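Local coordinates for protein 5-formaminoimidazole-4-carboxamide-1-(beta)-D-ribofuranosyl 5'-monophosphate synthetase (Methanocaldococcus jannaschii, PDB 2R7L) that catalyses the ATP- and formate-dependent formylation of AICAR to FAICAR in purine biosynthesis, without using folates, at residues 227-232 / 257-262. Sequence-based numbering, arbitrary orientation.
Sequences KRYESN and GNIPVV. With ATP (adenosine-5'-triphosphate), chain E; AMZ (aminoimidazole 4-carboxamide ribonucleotide), chain F.
R228 and N258 face each other as a non-hydrogen-bonded antiparallel pair, their CA atoms 4.9 Å apart, and their side chains run side by side, with the R228 guanidinium lying between ATP and AMZ. From CB, R228 sets CG beside its own backbone N (chi1 -56°), near O3' of ATP. CD then approaches N258 OD1. O2G of ATP, near the guanidinium plane at its edge, takes weak hydrogen bonds from NE and NH2, the latter 3.4 Å long at 144°. N2 of AMZ lies over one guanidinium face, near CZ and 3.2 Å from R228 NH1, which comes 3.5 Å from N258 OD1, oblique to that plane. NH1 also forms a salt bridge with D226, and NH2 with D316, so an alanine here would probably leave both carboxylates without this cationic mate and the gamma-phosphate without these two weak bonds. N258 bonds the AMZ carboxamide through both polar atoms of its amide: OD1 accepts from N2, and ND2 donates to O5 at 2.8 Å, nearly straight at 172°. Strand 253-263 is outermost in this chain's antiparallel ATP-grasp sheet, beside 219-230, and G257 and N258 continue the sheet into a second subunit. K227 and I259 form the neighbouring hydrogen-bonded pair, K227 N to I259 O measuring 2.8 Å and I259 N to K227 O 3.0 Å. On the sheet face opposite R228, I259 CD1 makes a CH-pi contact over the Y229 ring, 4.2 Å from its centroid, and also touches K227 CE.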
ATOM      1  N   LYS A 227     -15.297 -18.235 -15.272  1.00 24.54           N
ATOM      2  CA  LYS A 227     -15.872 -19.306 -16.068  1.00 29.53           C
ATOM      3  C   LYS A 227     -15.586 -20.616 -15.351  1.00 33.12           C
ATOM      4  O   LYS A 227     -14.531 -20.774 -14.732  1.00 31.35           O
ATOM      5  CB  LYS A 227     -15.339 -19.295 -17.504  1.00 35.06           C
ATOM      6  CG  LYS A 227     -13.916 -19.764 -17.677  1.00 28.36           C
ATOM      7  CD  LYS A 227     -13.631 -20.071 -19.135  1.00 29.91           C
ATOM      8  CE  LYS A 227     -12.344 -20.843 -19.281  1.00 37.42           C
ATOM      9  NZ  LYS A 227     -12.222 -21.489 -20.608  1.00 27.87           N
ATOM     10  N   ARG A 228     -16.538 -21.540 -15.409  1.00 23.98           N
ATOM     11  CA  ARG A 228     -16.429 -22.795 -14.680  1.00 31.95           C
ATOM     12  C   ARG A 228     -15.360 -23.684 -15.283  1.00 27.37           C
ATOM     13  O   ARG A 228     -15.094 -23.624 -16.485  1.00 23.47           O
ATOM     14  CB  ARG A 228     -17.757 -23.551 -14.698  1.00 32.03           C
ATOM     15  CG  ARG A 228     -18.937 -22.776 -14.162  1.00 36.49           C
ATOM     16  CD  ARG A 228     -18.684 -22.334 -12.738  1.00 41.09           C
ATOM     17  NE  ARG A 228     -19.920 -22.265 -11.972  1.00 44.24           N
ATOM     18  CZ  ARG A 228     -20.145 -21.403 -10.986  1.00 43.72           C
ATOM     19  NH1 ARG A 228     -19.215 -20.521 -10.645  1.00 35.31           N
ATOM     20  NH2 ARG A 228     -21.306 -21.422 -10.344  1.00 42.61           N
ATOM     21  N   TYR A 229     -14.766 -24.517 -14.432  1.00 24.40           N
ATOM     22  CA  TYR A 229     -13.784 -25.512 -14.838  1.00 21.15           C
ATOM     23  C   TYR A 229     -14.350 -26.821 -14.314  1.00 29.54           C
ATOM     24  O   TYR A 229     -14.280 -27.108 -13.112  1.00 29.78           O
ATOM     25  CB  TYR A 229     -12.429 -25.202 -14.201  1.00 25.70           C
ATOM     26  CG  TYR A 229     -11.237 -25.815 -14.884  1.00 26.11           C
ATOM     27  CD1 TYR A 229     -11.208 -25.966 -16.259  1.00 28.76           C
ATOM     28  CD2 TYR A 229     -10.120 -26.202 -14.160  1.00 30.19           C
ATOM     29  CE1 TYR A 229     -10.126 -26.507 -16.890  1.00 28.92           C
ATOM     30  CE2 TYR A 229      -9.014 -26.741 -14.793  1.00 28.92           C
ATOM     31  CZ  TYR A 229      -9.033 -26.892 -16.159  1.00 31.23           C
ATOM     32  OH  TYR A 229      -7.960 -27.433 -16.819  1.00 32.95           O
ATOM     33  N   GLU A 230     -14.936 -27.599 -15.221  1.00 28.23           N
ATOM     34  CA  GLU A 230     -15.745 -28.760 -14.858  1.00 30.64           C
ATOM     35  C   GLU A 230     -15.149 -30.082 -15.359  1.00 30.73           C
ATOM     36  O   GLU A 230     -14.539 -30.135 -16.421  1.00 30.13           O
ATOM     37  CB  GLU A 230     -17.179 -28.556 -15.362  1.00 27.07           C
ATOM     38  CG  GLU A 230     -17.908 -27.439 -14.618  1.00 28.53           C
ATOM     39  CD  GLU A 230     -19.105 -26.884 -15.358  1.00 39.25           C
ATOM     40  OE1 GLU A 230     -19.178 -27.034 -16.599  1.00 42.95           O
ATOM     41  OE2 GLU A 230     -19.973 -26.280 -14.687  1.00 39.26           O
ATOM     42  N   SER A 231     -15.302 -31.135 -14.560  1.00 29.92           N
ATOM     43  CA  SER A 231     -14.808 -32.468 -14.903  1.00 30.10           C
ATOM     44  C   SER A 231     -16.008 -33.428 -15.021  1.00 29.06           C
ATOM     45  O   SER A 231     -16.881 -33.416 -14.166  1.00 29.04           O
ATOM     46  CB  SER A 231     -13.850 -32.956 -13.818  1.00 25.38           C
ATOM     47  OG  SER A 231     -13.139 -34.114 -14.226  1.00 31.96           O
ATOM     48  N   ASN A 232     -16.033 -34.286 -16.042  1.00 28.04           N
ATOM     49  CA  ASN A 232     -14.888 -34.521 -16.919  1.00 22.08           C
ATOM     50  C   ASN A 232     -14.920 -33.683 -18.188  1.00 17.88           C
ATOM     51  O   ASN A 232     -13.975 -33.694 -18.975  1.00 24.98           O
ATOM     52  CB  ASN A 232     -14.793 -36.013 -17.273  1.00 27.96           C
ATOM     53  CG  ASN A 232     -15.899 -36.474 -18.221  1.00 33.32           C
ATOM     54  OD1 ASN A 232     -16.636 -35.664 -18.788  1.00 32.42           O
ATOM     55  ND2 ASN A 232     -16.012 -37.786 -18.400  1.00 35.12           N
ATOM     56  N   GLY A 257     -13.422 -26.146 -10.228  1.00 27.18           N
ATOM     57  CA  GLY A 257     -12.618 -24.939 -10.110  1.00 28.87           C
ATOM     58  C   GLY A 257     -13.094 -23.832 -11.014  1.00 33.00           C
ATOM     59  O   GLY A 257     -14.099 -23.981 -11.712  1.00 28.69           O
ATOM     60  N   ASN A 258     -12.370 -22.715 -11.000  1.00 25.32           N
ATOM     61  CA  ASN A 258     -12.789 -21.526 -11.718  1.00 24.70           C
ATOM     62  C   ASN A 258     -11.609 -20.811 -12.358  1.00 20.41           C
ATOM     63  O   ASN A 258     -10.490 -20.857 -11.864  1.00 26.73           O
ATOM     64  CB  ASN A 258     -13.545 -20.560 -10.790  1.00 25.64           C
ATOM     65  CG  ASN A 258     -14.585 -21.264  -9.924  1.00 28.75           C
ATOM     66  OD1 ASN A 258     -15.787 -21.198 -10.195  1.00 31.70           O
ATOM     67  ND2 ASN A 258     -14.125 -21.936  -8.878  1.00 23.30           N
ATOM     68  N   ILE A 259     -11.887 -20.139 -13.463  1.00 24.27           N
ATOM     69  CA  ILE A 259     -10.883 -19.430 -14.226  1.00 21.00           C
ATOM     70  C   ILE A 259     -11.394 -17.997 -14.343  1.00 27.08           C
ATOM     71  O   ILE A 259     -12.585 -17.791 -14.548  1.00 23.54           O
ATOM     72  CB  ILE A 259     -10.744 -20.092 -15.604  1.00 22.34           C
ATOM     73  CG1 ILE A 259     -10.232 -21.536 -15.444  1.00 20.50           C
ATOM     74  CG2 ILE A 259      -9.853 -19.293 -16.534  1.00 21.48           C
ATOM     75  CD1 ILE A 259     -10.334 -22.370 -16.713  1.00 24.29           C
ATOM     76  N   PRO A 260     -10.511 -17.004 -14.149  1.00 25.11           N
ATOM     77  CA  PRO A 260     -10.911 -15.604 -14.299  1.00 25.10           C
ATOM     78  C   PRO A 260     -11.185 -15.237 -15.749  1.00 25.36           C
ATOM     79  O   PRO A 260     -10.547 -15.764 -16.653  1.00 21.26           O
ATOM     80  CB  PRO A 260      -9.699 -14.824 -13.779  1.00 29.77           C
ATOM     81  CG  PRO A 260      -8.545 -15.777 -13.856  1.00 31.36           C
ATOM     82  CD  PRO A 260      -9.104 -17.155 -13.727  1.00 28.92           C
ATOM     83  N   VAL A 261     -12.131 -14.325 -15.955  1.00 18.30           N
ATOM     84  CA  VAL A 261     -12.479 -13.852 -17.278  1.00 22.56           C
ATOM     85  C   VAL A 261     -13.041 -12.445 -17.127  1.00 25.69           C
ATOM     86  O   VAL A 261     -13.542 -12.086 -16.065  1.00 21.50           O
ATOM     87  CB  VAL A 261     -13.542 -14.784 -17.944  1.00 28.69           C
ATOM     88  CG1 VAL A 261     -14.896 -14.675 -17.226  1.00 30.06           C
ATOM     89  CG2 VAL A 261     -13.695 -14.461 -19.422  1.00 32.76           C
ATOM     90  N   VAL A 262     -12.922 -11.639 -18.175  1.00 28.16           N
ATOM     91  CA  VAL A 262     -13.572 -10.347 -18.218  1.00 26.05           C
ATOM     92  C   VAL A 262     -14.419 -10.336 -19.470  1.00 25.95           C
ATOM     93  O   VAL A 262     -14.128 -11.045 -20.420  1.00 27.15           O
ATOM     94  CB  VAL A 262     -12.561  -9.148 -18.263  1.00 28.42           C
ATOM     95  CG1 VAL A 262     -11.774  -9.035 -16.956  1.00 20.61           C
ATOM     96  CG2 VAL A 262     -11.628  -9.261 -19.457  1.00 22.31           C
TER
HETATM   97  PG  ATP E 400     -22.761 -25.656 -10.171  1.00 56.33           P
HETATM   98  O1G ATP E 400     -23.123 -25.225  -8.767  1.00 53.25           O
HETATM   99  O2G ATP E 400     -22.461 -24.511 -11.117  1.00 46.99           O
HETATM  100  O3G ATP E 400     -21.747 -26.774 -10.216  1.00 56.65           O
HETATM  101  PB  ATP E 400     -25.432 -25.484 -11.153  1.00 47.22           P
HETATM  102  O1B ATP E 400     -25.266 -24.055 -10.699  1.00 49.54           O
HETATM  103  O2B ATP E 400     -26.656 -26.247 -10.696  1.00 50.83           O
HETATM  104  O3B ATP E 400     -24.123 -26.339 -10.734  1.00 49.13           O
HETATM  105  PA  ATP E 400     -26.016 -26.574 -13.752  1.00 40.04           P
HETATM  106  O1A ATP E 400     -27.332 -26.064 -14.280  1.00 36.87           O
HETATM  107  O2A ATP E 400     -25.886 -27.928 -13.109  1.00 40.82           O
HETATM  108  O3A ATP E 400     -25.396 -25.442 -12.769  1.00 46.35           O
HETATM  109  O5' ATP E 400     -24.980 -26.517 -14.971  1.00 38.31           O
HETATM  110  C5' ATP E 400     -23.780 -27.269 -14.903  1.00 38.81           C
HETATM  111  C4' ATP E 400     -22.998 -27.009 -16.180  1.00 39.60           C
HETATM  112  O4' ATP E 400     -23.694 -27.546 -17.310  1.00 36.02           O
HETATM  113  C3' ATP E 400     -22.832 -25.529 -16.476  1.00 39.04           C
HETATM  114  O3' ATP E 400     -21.689 -24.974 -15.818  1.00 46.13           O
HETATM  115  C2' ATP E 400     -22.697 -25.504 -17.986  1.00 39.09           C
HETATM  116  O2' ATP E 400     -21.342 -25.737 -18.367  1.00 36.32           O
HETATM  117  C1' ATP E 400     -23.542 -26.687 -18.444  1.00 31.08           C
HETATM  118  N9  ATP E 400     -24.874 -26.171 -18.811  1.00 32.87           N
HETATM  119  C8  ATP E 400     -25.895 -25.996 -17.950  1.00 29.06           C
HETATM  120  N7  ATP E 400     -26.982 -25.495 -18.586  1.00 31.25           N
HETATM  121  C5  ATP E 400     -26.665 -25.360 -19.887  1.00 31.49           C
HETATM  122  C6  ATP E 400     -27.363 -24.899 -21.107  1.00 30.22           C
HETATM  123  N6  ATP E 400     -28.647 -24.467 -21.064  1.00 30.68           N
HETATM  124  N1  ATP E 400     -26.663 -24.907 -22.259  1.00 33.53           N
HETATM  125  C2  ATP E 400     -25.380 -25.328 -22.315  1.00 30.45           C
HETATM  126  N3  ATP E 400     -24.693 -25.768 -21.249  1.00 28.55           N
HETATM  127  C4  ATP E 400     -25.267 -25.795 -20.027  1.00 29.35           C
HETATM  128  O5  AMZ F 401     -16.086 -23.224  -7.334  1.00 35.53           O
HETATM  129  C6  AMZ F 401     -17.293 -23.232  -7.585  1.00 33.97           C
HETATM  130  N2  AMZ F 401     -17.848 -22.626  -8.631  1.00 26.89           N
HETATM  131  C3A AMZ F 401     -18.265 -23.977  -6.685  1.00 27.91           C
HETATM  132  C7A AMZ F 401     -19.618 -24.175  -6.901  1.00 31.41           C
HETATM  133  N3  AMZ F 401     -20.347 -23.747  -7.934  1.00 25.65           N
HETATM  134  N1  AMZ F 401     -17.938 -24.576  -5.546  1.00 32.69           N
HETATM  135  C5  AMZ F 401     -19.057 -25.127  -5.057  1.00 26.94           C
HETATM  136  N   AMZ F 401     -20.079 -24.882  -5.885  1.00 35.75           N
HETATM  137  C1  AMZ F 401     -21.485 -25.311  -5.691  1.00 40.42           C
HETATM  138  C2  AMZ F 401     -21.765 -26.701  -6.264  1.00 42.31           C
HETATM  139  C3  AMZ F 401     -21.737 -27.601  -5.043  1.00 45.06           C
HETATM  140  O2  AMZ F 401     -22.709 -28.634  -5.196  1.00 52.16           O
HETATM  141  O1  AMZ F 401     -23.082 -26.682  -6.828  1.00 50.91           O
HETATM  142  O   AMZ F 401     -21.640 -25.394  -4.264  1.00 38.43           O
HETATM  143  C   AMZ F 401     -22.200 -26.667  -3.928  1.00 48.29           C
HETATM  144  C4  AMZ F 401     -21.609 -27.062  -2.561  1.00 41.52           C
HETATM  145  O3  AMZ F 401     -20.187 -27.093  -2.632  1.00 32.80           O
HETATM  146  P   AMZ F 401     -19.394 -28.276  -1.945  1.00 35.93           P
HETATM  147  OP1 AMZ F 401     -19.497 -28.317  -0.463  1.00 38.70           O
HETATM  148  O4  AMZ F 401     -19.941 -29.648  -2.579  1.00 41.19           O
HETATM  149  OP2 AMZ F 401     -17.848 -28.149  -2.413  1.00 34.79           O